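Long-range contacts in 16S rRNA methyltransferase (Streptomyces sp. DSM 40477, PDB 3MQ2), which methylates N1 of adenine 1408 in 16S rRNA with S-adenosyl-L-methionine, conferring resistance to aminoglycosides such as kanamycin, neomycin and apramycin: residues H103-W108 against L192-T197; P158-A163 against C181-P186. All blocks are in the same frame, centred on the assembly; numbering follows the deposited sequence. Where two conformers were deposited one is given.

Contact 1 joins the end of strand 99-105 and the loop after it to the loop leading into helix 196-200 and its first residues, and together they line the pocket around the homocysteine part of the bound S-adenosyl-L-homocysteine. Contact 2 packs the start of helix 160-173 on strand 176-184, at an edge of the same mixed sheet. Their centres are 16 Å apart. Contact 1 holds pocket residues, Leu-105 O accepting from the ligand N, while contact 2 lies further out, its centre about 18 Å from that of the chain. Along the chain, contact 2 is nested within the loop that contact 1 closes. The two meet where Leu-192 CD1 packs on Leu-184 CD1 at 4.3 Å.

Contact 1: H103-W108 against L192-T197. With SAH (S-adenosyl-L-homocysteine), chain C.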
loop_
_atom_site.group_PDB
_atom_site.type_symbol
_atom_site.label_atom_id
_atom_site.label_comp_id
_atom_site.label_asym_id
_atom_site.label_seq_id
_atom_site.Cartn_x
_atom_site.Cartn_y
_atom_site.Cartn_z
ATOM N N HIS A 103 -3.070 1.651 1.868
ATOM C CA HIS A 103 -2.564 2.000 0.538
ATOM C C HIS A 103 -1.932 0.792 -0.128
ATOM O O HIS A 103 -1.201 0.035 0.506
ATOM C CB HIS A 103 -1.505 3.108 0.617
ATOM C CG HIS A 103 -2.009 4.402 1.164
ATOM N ND1 HIS A 103 -1.185 5.494 1.355
ATOM C CD2 HIS A 103 -3.239 4.785 1.579
ATOM C CE1 HIS A 103 -1.888 6.492 1.852
ATOM N NE2 HIS A 103 -3.141 6.090 1.995
ATOM N N VAL A 104 -2.223 0.615 -1.412
ATOM C CA VAL A 104 -1.510 -0.364 -2.227
ATOM C C VAL A 104 -1.125 0.355 -3.505
ATOM O O VAL A 104 -1.985 0.611 -4.356
ATOM C CB VAL A 104 -2.386 -1.572 -2.595
ATOM C CG1 VAL A 104 -1.570 -2.578 -3.457
ATOM C CG2 VAL A 104 -2.912 -2.260 -1.335
ATOM N N LEU A 105 0.149 0.704 -3.643
ATOM C CA LEU A 105 0.546 1.592 -4.739
ATOM C C LEU A 105 1.411 0.876 -5.765
ATOM O O LEU A 105 2.434 0.305 -5.428
ATOM C CB LEU A 105 1.287 2.821 -4.202
ATOM C CG LEU A 105 0.612 3.627 -3.091
ATOM C CD1 LEU A 105 1.417 4.890 -2.810
ATOM C CD2 LEU A 105 -0.811 3.985 -3.472
ATOM N N MET A 106 0.990 0.918 -7.023
ATOM C CA MET A 106 1.747 0.307 -8.124
ATOM C C MET A 106 2.105 -1.156 -7.895
ATOM O O MET A 106 3.255 -1.540 -8.092
ATOM C CB MET A 106 3.048 1.085 -8.387
ATOM C CG MET A 106 2.961 2.559 -8.118
ATOM S SD MET A 106 1.822 3.296 -9.292
ATOM C CE MET A 106 2.836 3.231 -10.767
ATOM N N PRO A 107 1.124 -1.989 -7.512
ATOM C CA PRO A 107 1.467 -3.384 -7.226
ATOM C C PRO A 107 1.856 -4.152 -8.482
ATOM O O PRO A 107 1.418 -3.822 -9.591
ATOM C CB PRO A 107 0.163 -3.946 -6.651
ATOM C CG PRO A 107 -0.904 -3.129 -7.333
ATOM C CD PRO A 107 -0.322 -1.737 -7.357
ATOM N N TRP A 108 2.688 -5.170 -8.297
ATOM C CA TRP A 108 2.901 -6.177 -9.328
ATOM C C TRP A 108 2.998 -7.540 -8.653
ATOM O O TRP A 108 2.932 -7.629 -7.423
ATOM C CB TRP A 108 4.134 -5.869 -10.200
ATOM C CG TRP A 108 5.473 -5.783 -9.496
ATOM C CD1 TRP A 108 6.047 -4.668 -8.946
ATOM C CD2 TRP A 108 6.412 -6.849 -9.315
ATOM N NE1 TRP A 108 7.288 -4.987 -8.422
ATOM C CE2 TRP A 108 7.526 -6.319 -8.633
ATOM C CE3 TRP A 108 6.420 -8.204 -9.670
ATOM C CZ2 TRP A 108 8.637 -7.098 -8.291
ATOM C CZ3 TRP A 108 7.524 -8.982 -9.321
ATOM C CH2 TRP A 108 8.619 -8.420 -8.646
ATOM N N LEU A 192 2.543 11.161 -4.767
ATOM C CA LEU A 192 2.545 9.985 -3.890
ATOM C C LEU A 192 3.942 9.663 -3.380
ATOM O O LEU A 192 4.103 8.944 -2.392
ATOM C CB LEU A 192 1.976 8.769 -4.622
ATOM C CG LEU A 192 0.494 8.871 -4.994
ATOM C CD1 LEU A 192 0.094 7.711 -5.901
ATOM C CD2 LEU A 192 -0.362 8.923 -3.748
ATOM N N GLU A 193 4.951 10.181 -4.072
ATOM C CA GLU A 193 6.347 9.962 -3.707
ATOM C C GLU A 193 6.766 8.497 -3.716
ATOM O O GLU A 193 7.365 8.020 -2.752
ATOM C CB GLU A 193 6.645 10.563 -2.335
ATOM C CG GLU A 193 6.515 12.065 -2.269
ATOM C CD GLU A 193 7.729 12.779 -2.807
ATOM O OE1 GLU A 193 8.614 12.104 -3.368
ATOM O OE2 GLU A 193 7.796 14.019 -2.663
ATOM N N THR A 194 6.457 7.777 -4.789
ATOM C CA THR A 194 6.994 6.431 -4.934
ATOM C C THR A 194 8.155 6.405 -5.934
ATOM O O THR A 194 8.307 7.314 -6.748
ATOM C CB THR A 194 5.905 5.394 -5.313
ATOM O OG1 THR A 194 5.889 5.175 -6.728
ATOM C CG2 THR A 194 4.526 5.850 -4.843
ATOM N N SER A 195 8.964 5.355 -5.866
ATOM C CA SER A 195 10.105 5.203 -6.760
ATOM C C SER A 195 9.655 5.078 -8.210
ATOM O O SER A 195 10.465 5.179 -9.136
ATOM C CB SER A 195 10.930 3.971 -6.374
ATOM O OG SER A 195 10.206 2.769 -6.595
ATOM N N TRP A 196 8.362 4.857 -8.411
ATOM C CA TRP A 196 7.863 4.588 -9.751
ATOM C C TRP A 196 7.811 5.847 -10.599
ATOM O O TRP A 196 7.751 5.763 -11.822
ATOM C CB TRP A 196 6.498 3.897 -9.703
ATOM C CG TRP A 196 6.594 2.505 -9.165
ATOM C CD1 TRP A 196 6.581 2.133 -7.854
ATOM C CD2 TRP A 196 6.743 1.297 -9.925
ATOM N NE1 TRP A 196 6.709 0.768 -7.747
ATOM C CE2 TRP A 196 6.807 0.230 -9.004
ATOM C CE3 TRP A 196 6.820 1.012 -11.292
ATOM C CZ2 TRP A 196 6.950 -1.101 -9.406
ATOM C CZ3 TRP A 196 6.960 -0.310 -11.689
ATOM C CH2 TRP A 196 7.025 -1.349 -10.749
ATOM N N THR A 197 7.824 7.008 -9.951
ATOM C CA THR A 197 7.798 8.281 -10.669
ATOM C C THR A 197 8.921 8.325 -11.700
ATOM O O THR A 197 8.726 8.762 -12.835
ATOM C CB THR A 197 7.961 9.482 -9.714
ATOM O OG1 THR A 197 6.941 9.445 -8.706
ATOM C CG2 THR A 197 7.852 10.786 -10.487
HETATM N N SAH C . 4.495 0.831 -3.614
HETATM C CA SAH C . 5.916 0.987 -3.878
HETATM C CB SAH C . 6.495 -0.263 -4.540
HETATM C CG SAH C . 5.639 -0.832 -5.666
HETATM S SD SAH C . 6.549 -2.059 -6.637
HETATM C C SAH C . 6.128 2.199 -4.764
HETATM O O SAH C . 7.262 2.597 -5.033
HETATM O OXT SAH C . 5.155 2.793 -5.227
HETATM C "C5'" SAH C . 5.475 -3.324 -5.911
HETATM C "C4'" SAH C . 6.025 -3.844 -4.587
HETATM O "O4'" SAH C . 5.131 -4.805 -4.065
HETATM C "C3'" SAH C . 7.374 -4.549 -4.731
HETATM O "O3'" SAH C . 8.279 -4.007 -3.800
HETATM C "C2'" SAH C . 7.137 -5.996 -4.360
HETATM O "O2'" SAH C . 8.206 -6.511 -3.586
HETATM C "C1'" SAH C . 5.864 -5.896 -3.544
HETATM N N9 SAH C . 5.023 -7.098 -3.581
HETATM C C8 SAH C . 4.566 -7.803 -4.664
HETATM N N7 SAH C . 3.803 -8.833 -4.203
HETATM C C5 SAH C . 3.777 -8.769 -2.846
HETATM C C6 SAH C . 3.167 -9.546 -1.872
HETATM N N6 SAH C . 2.424 -10.598 -2.206
HETATM N N1 SAH C . 3.333 -9.208 -0.549
HETATM C C2 SAH C . 4.095 -8.118 -0.185
HETATM N N3 SAH C . 4.709 -7.350 -1.149
HETATM C C4 SAH C . 4.536 -7.679 -2.451
#
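Met-106 lies over one face of the Trp-196 indole: its CB sits 3.7 Å from the centroid of the five-membered ring and only 8° off the normal, a CH-pi contact. A chi1 of -32° sets CG beside the backbone N and also near the ring. The bend at chi2 puts SD obliquely to the ring in a Met-aromatic contact, 5.2 Å from the same centroid, and that at chi3 turns CE back toward Trp-196 CB. Trp-108 meets the indole rim to rim, CD1 to Trp-196 CZ2 at 3.7 Å with the planes at 66°. On the strand side, Leu-105 CD1 touches Thr-194 CG2 at 3.8 Å. Thr-194 OG1 accepts from Trp-196 N at 3.0 Å, a capping bond that ties the threonine to the start of helix 196-200. The ligand N donates to Leu-105 O at 2.8 Å, while its SD lies 3.5 Å from Trp-108 CD1. Several approaches of Thr-194 and Trp-196 to its tail are implausibly short and remain doubtful in detail. The chemistry implies a backbone carbonyl that recognises the amino group, and Trp-108 beside the sulfur that would carry the methyl group in S-adenosyl-L-methionine; Trp-196 probably also flanks it, its exact approach being uncertain.

Contact 2: P158-A163 against C181-P186; sequences PTPDSA and CRYLEP
Tyr-183 OH donates to water 1 at 2.6 Å, and that water in turn donates to Pro-158 O at 2.7 Å. The water lies at the edge of the phenol, in its plane, and bridges two groups that have no direct hydrogen bond. The tyrosine's chi1 of -71° sets CG beside the backbone N, and the ring continuing from there brings its OH end to Thr-159 and Pro-160. There Pro-160 crosses it at about a right angle: CD stands over one face, 3.8 Å from the ring centroid and 28° off the normal, which meets the geometry of a CH-pi contact. CD is displaced toward the CE2 and CZ side of the ring. Thr-159 lies alongside the tyrosine, with CG2 3.7 Å from Tyr-183 OH. On the strand side, Pro-160 CB rests 3.5 Å from Cys-181 O. Ala-163 CB, one turn further along, points at the strand and approaches Cys-181 SG, although the cysteine has two conformers and this detail is less secure.

The proline and alanine are presented by a well-formed helix start. Thr-159 N donates to Ser-162 OG at 2.8 Å and 167°, and Ser-162 N returns a bond to Thr-159 OG1 at 3.0 Å. Beyond the segments, Tyr-183 stacks with Phe-207, and Pro-160 also touches Leu-210 of the neighbouring strand 209-216. Thr-159 and Ser-162 form a capping box at the N-terminus of helix 160-173, which packs against edge strand 176-184 of the 3-2-1-4-5-7-6 sheet characteristic of Rossmann-like methyltransferases.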
loop_
_atom_site.group_PDB
_atom_site.type_symbol
_atom_site.label_atom_id
_atom_site.label_comp_id
_atom_site.label_asym_id
_atom_site.label_seq_id
_atom_site.Cartn_x
_atom_site.Cartn_y
_atom_site.Cartn_z
ATOM N N PRO A 158 -8.059 -2.036 -16.979
ATOM C CA PRO A 158 -9.246 -1.388 -16.408
ATOM C C PRO A 158 -9.311 0.106 -16.690
ATOM O O PRO A 158 -8.298 0.791 -16.795
ATOM C CB PRO A 158 -9.086 -1.624 -14.906
ATOM C CG PRO A 158 -7.604 -1.734 -14.711
ATOM C CD PRO A 158 -7.091 -2.434 -15.946
ATOM N N THR A 159 -10.532 0.607 -16.811
ATOM C CA THR A 159 -10.754 2.027 -17.006
ATOM C C THR A 159 -11.693 2.461 -15.899
ATOM O O THR A 159 -12.284 1.613 -15.228
ATOM C CB THR A 159 -11.434 2.301 -18.351
ATOM O OG1 THR A 159 -12.759 1.752 -18.327
ATOM C CG2 THR A 159 -10.640 1.671 -19.491
ATOM N N PRO A 160 -11.840 3.780 -15.701
ATOM C CA PRO A 160 -12.786 4.246 -14.689
ATOM C C PRO A 160 -14.147 3.573 -14.851
ATOM O O PRO A 160 -14.735 3.128 -13.864
ATOM C CB PRO A 160 -12.887 5.745 -14.987
ATOM C CG PRO A 160 -11.538 6.088 -15.513
ATOM C CD PRO A 160 -11.120 4.898 -16.335
ATOM N N ASP A 161 -14.637 3.482 -16.082
ATOM C CA ASP A 161 -15.956 2.901 -16.301
ATOM C C ASP A 161 -15.977 1.386 -16.125
ATOM O O ASP A 161 -16.861 0.844 -15.460
ATOM C CB ASP A 161 -16.499 3.282 -17.678
ATOM C CG ASP A 161 -16.748 4.770 -17.810
ATOM O OD1 ASP A 161 -16.931 5.438 -16.770
ATOM O OD2 ASP A 161 -16.762 5.273 -18.952
ATOM N N SER A 162 -15.011 0.698 -16.717
ATOM C CA SER A 162 -15.010 -0.756 -16.670
ATOM C C SER A 162 -14.797 -1.242 -15.243
ATOM O O SER A 162 -15.330 -2.278 -14.844
ATOM C CB SER A 162 -13.938 -1.334 -17.599
ATOM O OG SER A 162 -12.640 -1.149 -17.066
ATOM N N ALA A 163 -14.012 -0.490 -14.478
ATOM C CA ALA A 163 -13.748 -0.843 -13.086
ATOM C C ALA A 163 -15.032 -0.763 -12.275
ATOM O O ALA A 163 -15.337 -1.653 -11.476
ATOM C CB ALA A 163 -12.694 0.075 -12.499
ATOM N N CYS A 181 -13.305 5.488 -9.036
ATOM C CA CYS A 181 -12.244 5.031 -9.925
ATOM C C CYS A 181 -11.890 6.172 -10.865
ATOM O O CYS A 181 -12.751 6.681 -11.584
ATOM C CB CYS A 181 -12.703 3.820 -10.740
ATOM S SG CYS A 181 -13.391 2.462 -9.756
ATOM N N ARG A 182 -10.634 6.596 -10.853
ATOM C CA ARG A 182 -10.229 7.672 -11.756
ATOM C C ARG A 182 -8.755 7.606 -12.135
ATOM O O ARG A 182 -7.933 7.103 -11.382
ATOM C CB ARG A 182 -10.543 9.030 -11.125
ATOM C CG ARG A 182 -9.807 9.294 -9.823
ATOM C CD ARG A 182 -10.171 10.662 -9.252
ATOM N NE ARG A 182 -11.582 10.744 -8.900
ATOM C CZ ARG A 182 -12.404 11.713 -9.299
ATOM N NH1 ARG A 182 -11.959 12.698 -10.069
ATOM N NH2 ARG A 182 -13.674 11.699 -8.924
ATOM N N TYR A 183 -8.436 8.129 -13.312
ATOM C CA TYR A 183 -7.055 8.233 -13.731
ATOM C C TYR A 183 -6.361 9.313 -12.910
ATOM O O TYR A 183 -6.971 10.338 -12.559
ATOM C CB TYR A 183 -6.978 8.613 -15.204
ATOM C CG TYR A 183 -7.386 7.540 -16.183
ATOM C CD1 TYR A 183 -6.761 6.298 -16.194
ATOM C CD2 TYR A 183 -8.375 7.787 -17.126
ATOM C CE1 TYR A 183 -7.127 5.324 -17.111
ATOM C CE2 TYR A 183 -8.743 6.825 -18.048
ATOM C CZ TYR A 183 -8.114 5.598 -18.042
ATOM O OH TYR A 183 -8.481 4.643 -18.959
ATOM N N LEU A 184 -5.092 9.076 -12.589
ATOM C CA LEU A 184 -4.262 10.078 -11.937
ATOM C C LEU A 184 -3.313 10.675 -12.959
ATOM O O LEU A 184 -2.682 9.942 -13.728
ATOM C CB LEU A 184 -3.434 9.452 -10.811
ATOM C CG LEU A 184 -4.169 8.927 -9.582
ATOM C CD1 LEU A 184 -3.124 8.607 -8.531
ATOM C CD2 LEU A 184 -5.172 9.948 -9.067
ATOM N N GLU A 185 -3.216 12.003 -12.976
ATOM C CA GLU A 185 -2.205 12.674 -13.798
ATOM C C GLU A 185 -0.824 12.286 -13.297
ATOM O O GLU A 185 -0.660 11.960 -12.121
ATOM C CB GLU A 185 -2.345 14.186 -13.669
ATOM C CG GLU A 185 -3.662 14.720 -14.131
ATOM C CD GLU A 185 -3.730 14.862 -15.636
ATOM O OE1 GLU A 185 -2.717 14.589 -16.310
ATOM O OE2 GLU A 185 -4.802 15.252 -16.139
ATOM N N PRO A 186 0.178 12.315 -14.184
ATOM C CA PRO A 186 1.553 11.988 -13.785
ATOM C C PRO A 186 2.015 12.835 -12.604
ATOM O O PRO A 186 2.765 12.336 -11.756
ATOM C CB PRO A 186 2.363 12.334 -15.041
ATOM C CG PRO A 186 1.411 12.062 -16.149
ATOM C CD PRO A 186 0.065 12.519 -15.638
HETATM O O HOH W 1 -7.225 2.347 -18.768
#